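Local coordinates for Sel1 repeat family protein (Pseudomonas aeruginosa, PDB 6LCH) that probably acts as an immunity protein, built of Sel1 repeats, that protects against the type VI secretion effector PldB, at residues 181-186 against 256-261; 189-194 against 248-253; 134-139 against 158-163; 99-104 against 130-135. One frame throughout, in Å; residues are numbered along the deposited sequence.

Contact 1 of 4, residues 181-186 against 256-261; sequences HNFPKA and PPHPTQ
Gln261 carries this contact with its amide. Its OE1 accepts from Phe183 N at 3.0 Å, a nearly straight bond with an N-H...O angle of 159°. The donor stands above the carbonyl plane of the amide. The Gln261 side chain crosses that of Phe183 obliquely, with amide and ring planes only 16° apart. NE2 and CD each come within 3.6 Å of Phe183 CD2. Gln261 CB packs against the Pro184 ring, 3.5 Å from both CG and CD of Pro184. Beyond it the chain bends at chi2 (-141°), which turns the amide toward Phe183 N. His181 ND1 lies 4.0 Å from Gln261 NE2, packing and not a hydrogen bond. Phe183 in turn puts CZ over one face of the His181 ring.

A second layer holds Gln261 in place. His258 ND1 accepts from two backbone amides, Thr260 N at 3.0 Å and Gln261 N at 2.9 Å, and so fastens the turn. Gln261 CG and Pro259 CD cover opposite faces of this imidazole. Its NE2 is hydrogen-bonded to Met219 O, and Tyr221 meets the ring edge-to-face.

On the helix side, Asn182 is the N-cap of helix 183-195. Its OD1 accepts from Lys185 N at 3.1 Å, and its ND2 binds Asp264 further along the C-terminal segment. That segment packs on the N-terminal end of this Sel1-repeat helix.

With ND1 accepting two N-H groups and NE2 facing a carbonyl, His258 is probably neutral with its proton on NE2. Gln261 thus satisfies a backbone N-H in the first turn of the helix, where no preceding turn supplies an acceptor.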
# COMPACT_ATOMS: atom_id res chain seq x y z
N HIS A 181 -8.09 -16.36 14.33
CA HIS A 181 -8.18 -16.01 15.75
C HIS A 181 -6.83 -16.22 16.45
O HIS A 181 -6.77 -16.70 17.58
CB HIS A 181 -9.29 -16.80 16.45
CG HIS A 181 -10.03 -16.01 17.48
ND1 HIS A 181 -9.78 -16.13 18.83
CD2 HIS A 181 -11.01 -15.08 17.36
CE1 HIS A 181 -10.58 -15.32 19.50
NE2 HIS A 181 -11.33 -14.67 18.63
N ASN A 182 -5.76 -15.87 15.75
CA ASN A 182 -4.39 -15.97 16.25
C ASN A 182 -3.92 -14.54 16.55
O ASN A 182 -3.28 -13.90 15.72
CB ASN A 182 -3.48 -16.66 15.25
CG ASN A 182 -2.14 -17.07 15.85
OD1 ASN A 182 -1.62 -16.41 16.75
ND2 ASN A 182 -1.58 -18.17 15.35
N PHE A 183 -4.25 -14.06 17.74
CA PHE A 183 -3.95 -12.67 18.08
C PHE A 183 -2.46 -12.36 18.11
O PHE A 183 -2.06 -11.35 17.50
CB PHE A 183 -4.65 -12.31 19.40
CG PHE A 183 -6.15 -12.38 19.32
CD1 PHE A 183 -6.80 -12.19 18.11
CD2 PHE A 183 -6.90 -12.65 20.45
CE1 PHE A 183 -8.17 -12.26 18.03
CE2 PHE A 183 -8.28 -12.72 20.37
CZ PHE A 183 -8.92 -12.52 19.16
N PRO A 184 -1.60 -13.15 18.75
CA PRO A 184 -0.17 -12.78 18.77
C PRO A 184 0.49 -12.86 17.40
O PRO A 184 1.39 -12.06 17.13
CB PRO A 184 0.45 -13.78 19.75
CG PRO A 184 -0.70 -14.37 20.49
CD PRO A 184 -1.83 -14.38 19.52
N LYS A 185 0.09 -13.80 16.55
CA LYS A 185 0.61 -13.80 15.19
C LYS A 185 0.05 -12.63 14.40
O LYS A 185 0.73 -12.09 13.51
CB LYS A 185 0.28 -15.12 14.49
CG LYS A 185 1.01 -15.32 13.18
CD LYS A 185 0.98 -16.77 12.76
CE LYS A 185 2.37 -17.32 12.55
NZ LYS A 185 2.32 -18.79 12.33
N ALA A 186 -1.19 -12.22 14.70
CA ALA A 186 -1.74 -11.03 14.07
C ALA A 186 -0.97 -9.79 14.48
O ALA A 186 -0.67 -8.93 13.64
CB ALA A 186 -3.22 -10.88 14.43
N PRO A 256 4.49 -7.51 23.55
CA PRO A 256 4.23 -8.17 24.83
C PRO A 256 3.57 -9.52 24.61
O PRO A 256 2.99 -9.78 23.55
CB PRO A 256 3.27 -7.20 25.53
CG PRO A 256 2.60 -6.47 24.43
CD PRO A 256 3.65 -6.32 23.36
N PRO A 257 3.64 -10.41 25.60
CA PRO A 257 2.85 -11.64 25.54
C PRO A 257 1.37 -11.32 25.70
O PRO A 257 0.98 -10.23 26.13
CB PRO A 257 3.38 -12.46 26.71
CG PRO A 257 3.89 -11.45 27.67
CD PRO A 257 4.45 -10.33 26.83
N HIS A 258 0.55 -12.29 25.34
CA HIS A 258 -0.90 -12.21 25.48
C HIS A 258 -1.34 -13.00 26.70
O HIS A 258 -0.83 -14.11 26.92
CB HIS A 258 -1.59 -12.76 24.23
CG HIS A 258 -3.06 -12.45 24.16
ND1 HIS A 258 -4.00 -13.23 24.80
CD2 HIS A 258 -3.74 -11.47 23.53
CE1 HIS A 258 -5.20 -12.73 24.56
NE2 HIS A 258 -5.07 -11.66 23.80
N PRO A 259 -2.26 -12.47 27.51
CA PRO A 259 -2.67 -13.19 28.73
C PRO A 259 -3.22 -14.59 28.46
O PRO A 259 -3.12 -15.45 29.33
CB PRO A 259 -3.74 -12.28 29.33
CG PRO A 259 -3.40 -10.92 28.83
CD PRO A 259 -2.86 -11.12 27.44
N THR A 260 -3.79 -14.83 27.28
CA THR A 260 -4.30 -16.15 26.93
C THR A 260 -3.55 -16.81 25.78
O THR A 260 -3.38 -18.03 25.78
CB THR A 260 -5.79 -16.07 26.57
OG1 THR A 260 -6.50 -15.39 27.61
CG2 THR A 260 -6.38 -17.46 26.41
N GLN A 261 -3.08 -16.03 24.81
CA GLN A 261 -2.55 -16.59 23.57
C GLN A 261 -1.03 -16.51 23.44
O GLN A 261 -0.47 -17.20 22.58
CB GLN A 261 -3.20 -15.88 22.37
CG GLN A 261 -4.69 -15.60 22.53
CD GLN A 261 -5.48 -15.83 21.25
OE1 GLN A 261 -4.93 -15.79 20.15
NE2 GLN A 261 -6.78 -16.08 21.40

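Contact 2 of 4, residues 189-194 against 248-253; sequences YYQVSV and NLIEDY
This is helix-on-helix packing, partly polar and partly apolar, that joins the Sel1-repeat helix 183-195 to the C-terminal helix 249-252. The middle of the long helix meets the short one. The backbones come closest at Gln191 and Ile250, whose CA atoms are 7.1 Å apart.

Gln191 bridges the gap. Its CG is anti to the backbone N (chi1 -163°) and the chain runs extended beyond CG, so the amide reaches the far end of the short helix. There NE2 donates to Tyr253 O at 2.9 Å. The bond is bent, with an N-H...O angle of 132°. Tyr253 O lies in the amide plane of Gln191, while NE2 stands above the carbonyl plane of Tyr253. Tyr253 is the first residue to leave helical geometry, so the bond grips the chain just where the helix ends. NE2 has a further, weak hydrogen bond to Tyr231 OH.

The rest is packing, mostly apolar. Leu249 CD1 sits between two side chains of the long helix, 3.7 Å from Gln191 CG and 3.7 Å from Val194 CG1. Ile250 crosses the Gln191 amide obliquely, its CG1 at 3.6 Å from Gln191 OE1. Its CD1 reaches on to Val192 CA at 4.3 Å. Leu249 is buried, whereas Ile250 lies at the exposed margin.

Helix 225-240 adds to the apolar cluster: Ile234 touches both Val194 and Leu249, and Tyr231 packs on Leu249. Helix 199-208 adds Ala201 and Leu205 against Val194. Helix 166-178 receives Val192 at Ser169 and Ser193 at Tyr170.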
# COMPACT_ATOMS: atom_id res chain seq x y z
N TYR A 189 2.29 -9.26 12.57
CA TYR A 189 2.16 -8.76 11.20
C TYR A 189 1.68 -7.32 11.15
O TYR A 189 2.07 -6.57 10.25
CB TYR A 189 1.23 -9.67 10.42
CG TYR A 189 1.95 -10.84 9.79
CD1 TYR A 189 1.58 -12.15 10.05
CD2 TYR A 189 3.04 -10.62 8.96
CE1 TYR A 189 2.25 -13.21 9.47
CE2 TYR A 189 3.72 -11.66 8.38
CZ TYR A 189 3.32 -12.95 8.64
OH TYR A 189 4.01 -13.98 8.05
N TYR A 190 0.81 -6.92 12.08
CA TYR A 190 0.47 -5.50 12.18
C TYR A 190 1.71 -4.67 12.46
O TYR A 190 1.86 -3.57 11.92
CB TYR A 190 -0.57 -5.28 13.28
CG TYR A 190 -2.00 -5.64 12.92
CD1 TYR A 190 -2.67 -5.00 11.89
CD2 TYR A 190 -2.68 -6.61 13.64
CE1 TYR A 190 -3.98 -5.34 11.57
CE2 TYR A 190 -3.98 -6.95 13.34
CZ TYR A 190 -4.63 -6.31 12.31
OH TYR A 190 -5.93 -6.66 12.02
N GLN A 191 2.61 -5.18 13.31
CA GLN A 191 3.82 -4.44 13.62
C GLN A 191 4.74 -4.33 12.41
O GLN A 191 5.27 -3.26 12.11
CB GLN A 191 4.56 -5.10 14.79
CG GLN A 191 5.59 -4.17 15.44
CD GLN A 191 6.56 -4.90 16.35
OE1 GLN A 191 6.78 -6.10 16.20
NE2 GLN A 191 7.14 -4.18 17.29
N VAL A 192 4.92 -5.45 11.69
CA VAL A 192 5.71 -5.41 10.45
C VAL A 192 5.14 -4.38 9.49
O VAL A 192 5.88 -3.65 8.82
CB VAL A 192 5.76 -6.81 9.82
CG1 VAL A 192 6.23 -6.73 8.37
CG2 VAL A 192 6.67 -7.73 10.62
N SER A 193 3.81 -4.30 9.42
CA SER A 193 3.16 -3.29 8.59
C SER A 193 3.58 -1.89 9.01
O SER A 193 3.86 -1.04 8.15
CB SER A 193 1.64 -3.45 8.69
OG SER A 193 0.97 -2.53 7.84
N VAL A 194 3.65 -1.63 10.31
CA VAL A 194 4.09 -0.32 10.79
C VAL A 194 5.50 -0.02 10.33
O VAL A 194 5.78 1.06 9.78
CB VAL A 194 3.98 -0.25 12.33
CG1 VAL A 194 4.47 1.11 12.82
CG2 VAL A 194 2.55 -0.50 12.77
N ASN A 248 13.84 -0.07 12.83
CA ASN A 248 14.23 -0.56 14.14
C ASN A 248 13.03 -0.86 15.04
O ASN A 248 13.23 -1.29 16.18
CB ASN A 248 15.15 0.45 14.83
CG ASN A 248 16.48 0.61 14.11
OD1 ASN A 248 17.40 -0.18 14.30
ND2 ASN A 248 16.58 1.64 13.27
N LEU A 249 11.81 -0.67 14.54
CA LEU A 249 10.61 -0.79 15.37
C LEU A 249 10.50 -2.18 16.00
O LEU A 249 10.21 -2.30 17.20
CB LEU A 249 9.37 -0.49 14.53
CG LEU A 249 8.07 0.02 15.15
CD1 LEU A 249 6.92 -0.85 14.69
CD2 LEU A 249 8.11 0.09 16.67
N ILE A 250 10.72 -3.23 15.21
CA ILE A 250 10.57 -4.59 15.72
C ILE A 250 11.54 -4.83 16.87
O ILE A 250 11.17 -5.37 17.92
CB ILE A 250 10.78 -5.61 14.59
CG1 ILE A 250 9.48 -5.80 13.79
CG2 ILE A 250 11.23 -6.95 15.15
CD1 ILE A 250 9.22 -4.71 12.79
N GLU A 251 12.80 -4.42 16.70
CA GLU A 251 13.81 -4.66 17.72
C GLU A 251 13.65 -3.72 18.91
O GLU A 251 13.87 -4.13 20.06
CB GLU A 251 15.21 -4.51 17.11
CG GLU A 251 16.34 -4.64 18.12
CD GLU A 251 17.53 -3.77 17.76
OE1 GLU A 251 17.48 -3.09 16.71
OE2 GLU A 251 18.51 -3.76 18.54
N ASP A 252 13.26 -2.47 18.67
CA ASP A 252 13.18 -1.50 19.75
C ASP A 252 12.04 -1.82 20.72
O ASP A 252 12.14 -1.51 21.91
CB ASP A 252 13.01 -0.09 19.19
CG ASP A 252 14.31 0.48 18.65
OD1 ASP A 252 14.26 1.58 18.05
OD2 ASP A 252 15.37 -0.16 18.80
N TYR A 253 10.95 -2.41 20.23
CA TYR A 253 9.77 -2.69 21.06
C TYR A 253 9.24 -4.09 20.75
O TYR A 253 8.27 -4.25 20.01
CB TYR A 253 8.67 -1.65 20.82
CG TYR A 253 9.10 -0.23 21.07
CD1 TYR A 253 9.03 0.34 22.33
CD2 TYR A 253 9.58 0.56 20.03
CE1 TYR A 253 9.41 1.64 22.56
CE2 TYR A 253 9.97 1.86 20.24
CZ TYR A 253 9.89 2.40 21.51
OH TYR A 253 10.27 3.70 21.73

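Contact 3 of 4, residues 134-139 against 158-163; sequences PALTEL and HCAASQ
Helices 133-146 and 150-162 pack closely here because an alanine faces the partner helix. The axes of the two segments approach to 8.3 Å and run roughly antiparallel, at 147°. The CA atoms of Leu136 and Ala160 are 6.0 Å apart.

The tight part centres on the Ala160 methyl. Its CB meets Thr137 OG1 at 3.4 Å and Leu136 CB at 4.1 Å. This is packing; the hydroxyl has its polar partner in Pro133 O, one turn back. Ala168 of helix 166-178 continues the packing against Thr137 and Ala160. Next to it, Leu136 extends across the gap. With CG anti to its carbonyl carbon (chi1 -67°), CD1 reaches Cys159 SG at 3.7 Å. That sulfur forms the disulfide with Cys10, so the leucine packs beside the link to the N-terminal segment.

The contact loosens toward the end of helix 150-162. Gln163 NE2 only brushes Leu136 CD1, at 4.0 Å. The amide is held by polar partners instead: NE2 bonds to Cys159 O and to Gly131 O, and OE1 accepts from Glu13 N. Cys159 O also accepts from Ser162 OG at 2.9 Å. Ser162 is exposed, and this bond turns its hydroxyl back onto the helix.

A roughly antiparallel helix pair, here with an alanine at the closest approach, is the building unit of Sel1 repeats, which belong to the TPR clan.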
# COMPACT_ATOMS: atom_id res chain seq x y z
N PRO A 134 0.26 -3.53 -4.89
CA PRO A 134 -1.18 -3.24 -4.78
C PRO A 134 -2.07 -4.26 -5.48
O PRO A 134 -3.10 -4.67 -4.92
CB PRO A 134 -1.31 -1.85 -5.42
CG PRO A 134 0.01 -1.22 -5.17
CD PRO A 134 0.99 -2.34 -5.37
N ALA A 135 -1.69 -4.69 -6.68
CA ALA A 135 -2.54 -5.64 -7.40
C ALA A 135 -2.59 -6.99 -6.70
O ALA A 135 -3.65 -7.61 -6.63
CB ALA A 135 -2.04 -5.79 -8.84
N LEU A 136 -1.45 -7.46 -6.18
CA LEU A 136 -1.44 -8.74 -5.48
C LEU A 136 -2.24 -8.66 -4.18
O LEU A 136 -2.86 -9.65 -3.77
CB LEU A 136 -0.01 -9.17 -5.18
CG LEU A 136 0.93 -9.55 -6.33
CD1 LEU A 136 2.35 -9.42 -5.85
CD2 LEU A 136 0.65 -10.96 -6.80
N THR A 137 -2.24 -7.50 -3.53
CA THR A 137 -3.00 -7.32 -2.29
C THR A 137 -4.50 -7.31 -2.55
O THR A 137 -5.27 -7.90 -1.78
CB THR A 137 -2.56 -6.03 -1.61
OG1 THR A 137 -1.16 -6.10 -1.33
CG2 THR A 137 -3.32 -5.83 -0.30
N GLU A 138 -4.94 -6.64 -3.62
CA GLU A 138 -6.36 -6.63 -3.95
C GLU A 138 -6.85 -8.02 -4.32
O GLU A 138 -7.94 -8.44 -3.89
CB GLU A 138 -6.64 -5.65 -5.09
CG GLU A 138 -8.06 -5.75 -5.66
CD GLU A 138 -9.11 -5.21 -4.70
OE1 GLU A 138 -8.76 -4.34 -3.87
OE2 GLU A 138 -10.27 -5.66 -4.78
N LEU A 139 -6.07 -8.75 -5.12
CA LEU A 139 -6.44 -10.13 -5.44
C LEU A 139 -6.49 -10.98 -4.18
O LEU A 139 -7.40 -11.81 -4.03
CB LEU A 139 -5.44 -10.71 -6.45
CG LEU A 139 -5.52 -10.18 -7.88
CD1 LEU A 139 -4.28 -10.58 -8.67
CD2 LEU A 139 -6.78 -10.67 -8.59
N HIS A 158 1.29 -12.57 0.55
CA HIS A 158 2.65 -12.77 1.04
C HIS A 158 3.68 -12.26 0.04
O HIS A 158 4.72 -11.71 0.43
CB HIS A 158 2.89 -14.24 1.38
CG HIS A 158 2.60 -14.58 2.81
ND1 HIS A 158 3.47 -14.28 3.83
CD2 HIS A 158 1.53 -15.17 3.39
CE1 HIS A 158 2.96 -14.69 4.98
NE2 HIS A 158 1.78 -15.23 4.73
N CYS A 159 3.42 -12.43 -1.26
CA CYS A 159 4.31 -11.88 -2.28
C CYS A 159 4.40 -10.36 -2.16
O CYS A 159 5.48 -9.78 -2.33
CB CYS A 159 3.83 -12.28 -3.67
SG CYS A 159 4.96 -11.86 -5.02
N ALA A 160 3.27 -9.71 -1.86
CA ALA A 160 3.25 -8.26 -1.77
C ALA A 160 4.01 -7.75 -0.56
O ALA A 160 4.75 -6.76 -0.65
CB ALA A 160 1.80 -7.77 -1.76
N ALA A 161 3.85 -8.40 0.60
CA ALA A 161 4.52 -7.89 1.80
C ALA A 161 6.02 -8.14 1.76
O ALA A 161 6.78 -7.36 2.33
CB ALA A 161 3.93 -8.51 3.06
N SER A 162 6.46 -9.23 1.11
CA SER A 162 7.89 -9.48 1.00
C SER A 162 8.60 -8.37 0.24
O SER A 162 9.82 -8.21 0.39
CB SER A 162 8.15 -10.83 0.33
OG SER A 162 7.81 -10.82 -1.05
N GLN A 163 7.87 -7.59 -0.55
CA GLN A 163 8.42 -6.42 -1.23
C GLN A 163 8.33 -5.16 -0.38
O GLN A 163 8.60 -4.06 -0.88
CB GLN A 163 7.72 -6.21 -2.57
CG GLN A 163 7.70 -7.47 -3.43
CD GLN A 163 7.01 -7.27 -4.77
OE1 GLN A 163 7.39 -6.39 -5.55
NE2 GLN A 163 6.01 -8.09 -5.06

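Contact 4 of 4, residues 99-104 against 130-135; sequences GFYDMG and LGNPPA
Pro134 sets its CB over the centre of the Tyr101 ring, and a water ties the same two residues together. Pro134 CB stands 3.6 Å from the centroid of the Tyr101 ring and only 9° off its normal, a clear CH-pi contact. At the tip of the ring, Tyr101 OH is 2.7 Å from the water. The water donates to Pro134 O at 3.0 Å, which probably helps to hold the phenol end.

Tyr101 CG is anti to the backbone N (chi1 176°), which sends the ring across the start of helix 133-146. One side of the ring runs along the backbone, with CD2 at 3.5 Å from Ala135 N. Nearer the root, Tyr101 CB rests on Asn132 OD1. That oxygen is already used: it accepts from Ala135 N at 2.8 Å as the N-cap bond. Asn132 ND2 is held by Glu13 and Gln98.

One residue earlier on the helix, Phe100 CE2 touches Leu130 CD1 at 3.7 Å. Gly131, with positive phi, is the C-prime residue of a Schellman motif that ends helix 123-129. This motif runs straight into the Asn N-cap, so helix 123-129 passes into helix 133-146 through a short turn, packed on helix 97-107 as in alpha-helical solenoids of Sel1 type.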
# COMPACT_ATOMS: atom_id res chain seq x y z
N GLY A 99 1.05 0.79 -13.59
CA GLY A 99 0.19 1.34 -14.62
C GLY A 99 -1.01 0.45 -14.93
O GLY A 99 -2.10 0.95 -15.21
N PHE A 100 -0.82 -0.87 -14.88
CA PHE A 100 -1.93 -1.79 -15.10
C PHE A 100 -2.93 -1.74 -13.95
O PHE A 100 -4.15 -1.71 -14.17
CB PHE A 100 -1.40 -3.21 -15.29
CG PHE A 100 -0.53 -3.37 -16.50
CD1 PHE A 100 -1.08 -3.54 -17.75
CD2 PHE A 100 0.86 -3.35 -16.38
CE1 PHE A 100 -0.28 -3.69 -18.88
CE2 PHE A 100 1.66 -3.51 -17.50
CZ PHE A 100 1.09 -3.68 -18.75
N TYR A 101 -2.43 -1.75 -12.71
CA TYR A 101 -3.30 -1.63 -11.55
C TYR A 101 -4.13 -0.35 -11.61
O TYR A 101 -5.32 -0.35 -11.30
CB TYR A 101 -2.47 -1.66 -10.27
CG TYR A 101 -3.27 -1.46 -8.99
CD1 TYR A 101 -3.39 -0.19 -8.42
CD2 TYR A 101 -3.87 -2.53 -8.35
CE1 TYR A 101 -4.11 -0.00 -7.25
CE2 TYR A 101 -4.59 -2.35 -7.18
CZ TYR A 101 -4.70 -1.09 -6.64
OH TYR A 101 -5.41 -0.91 -5.47
N ASP A 102 -3.50 0.76 -12.01
CA ASP A 102 -4.21 2.03 -12.01
C ASP A 102 -5.28 2.08 -13.10
O ASP A 102 -6.35 2.65 -12.90
CB ASP A 102 -3.23 3.19 -12.19
CG ASP A 102 -2.24 3.32 -11.04
OD1 ASP A 102 -1.09 3.74 -11.30
OD2 ASP A 102 -2.60 3.01 -9.89
N MET A 103 -4.99 1.48 -14.26
CA MET A 103 -5.95 1.53 -15.35
C MET A 103 -7.19 0.69 -15.05
O MET A 103 -8.31 1.08 -15.39
CB MET A 103 -5.30 1.06 -16.65
CG MET A 103 -6.19 1.22 -17.86
SD MET A 103 -6.34 2.93 -18.38
CE MET A 103 -4.84 3.11 -19.35
N GLY A 104 -7.00 -0.47 -14.42
CA GLY A 104 -8.14 -1.31 -14.08
C GLY A 104 -9.10 -0.65 -13.12
O GLY A 104 -10.31 -0.90 -13.17
N LEU A 130 3.39 -8.93 -12.89
CA LEU A 130 4.66 -8.24 -12.82
C LEU A 130 5.07 -7.95 -11.38
O LEU A 130 6.02 -7.20 -11.15
CB LEU A 130 4.58 -6.94 -13.63
CG LEU A 130 4.28 -7.21 -15.11
CD1 LEU A 130 3.92 -5.93 -15.86
CD2 LEU A 130 5.46 -7.91 -15.76
N GLY A 131 4.37 -8.54 -10.41
CA GLY A 131 4.73 -8.38 -9.02
C GLY A 131 4.27 -7.10 -8.37
O GLY A 131 4.83 -6.70 -7.35
N ASN A 132 3.25 -6.45 -8.93
CA ASN A 132 2.76 -5.20 -8.37
C ASN A 132 2.15 -5.43 -6.99
O ASN A 132 1.19 -6.20 -6.88
CB ASN A 132 1.73 -4.58 -9.31
CG ASN A 132 1.14 -3.31 -8.76
OD1 ASN A 132 -0.02 -3.28 -8.36
ND2 ASN A 132 1.94 -2.25 -8.73
N PRO A 133 2.67 -4.81 -5.93
CA PRO A 133 2.16 -5.10 -4.58
C PRO A 133 0.71 -4.69 -4.39
O PRO A 133 -0.05 -5.44 -3.75
CB PRO A 133 3.10 -4.28 -3.68
CG PRO A 133 4.37 -4.18 -4.47
CD PRO A 133 3.94 -4.06 -5.90
N PRO A 134 0.26 -3.53 -4.89
CA PRO A 134 -1.18 -3.24 -4.78
C PRO A 134 -2.07 -4.26 -5.48
O PRO A 134 -3.10 -4.67 -4.92
CB PRO A 134 -1.31 -1.85 -5.42
CG PRO A 134 0.01 -1.22 -5.17
CD PRO A 134 0.99 -2.34 -5.37
N ALA A 135 -1.69 -4.69 -6.68
CA ALA A 135 -2.54 -5.64 -7.40
C ALA A 135 -2.59 -6.99 -6.70
O ALA A 135 -3.65 -7.61 -6.63
CB ALA A 135 -2.04 -5.79 -8.84
O HOH W 1 -5.10 -2.82 -3.58

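From the N terminus, contact 4 comes first. It closes the excursion from helix 97-107 through helix 123-129 to the start of helix 133-146. Contact 3 begins where contact 4 ends, sharing Pro134 and Ala135, and closes the hairpin of helices 133-146 and 150-162. The two touch, and their centres are 10 Å apart. Contacts 1 and 2 come later in the chain, after both have closed. Both use helix 183-195, contact 1 at its start and contact 2 further along, and join it to the C-terminal part of the chain. Contact 2 lies within the longer span of contact 1. Tyr189 packs on His158, linking contacts 2 and 3. Contact 4 lies across the chain's centre from contacts 1 and 2.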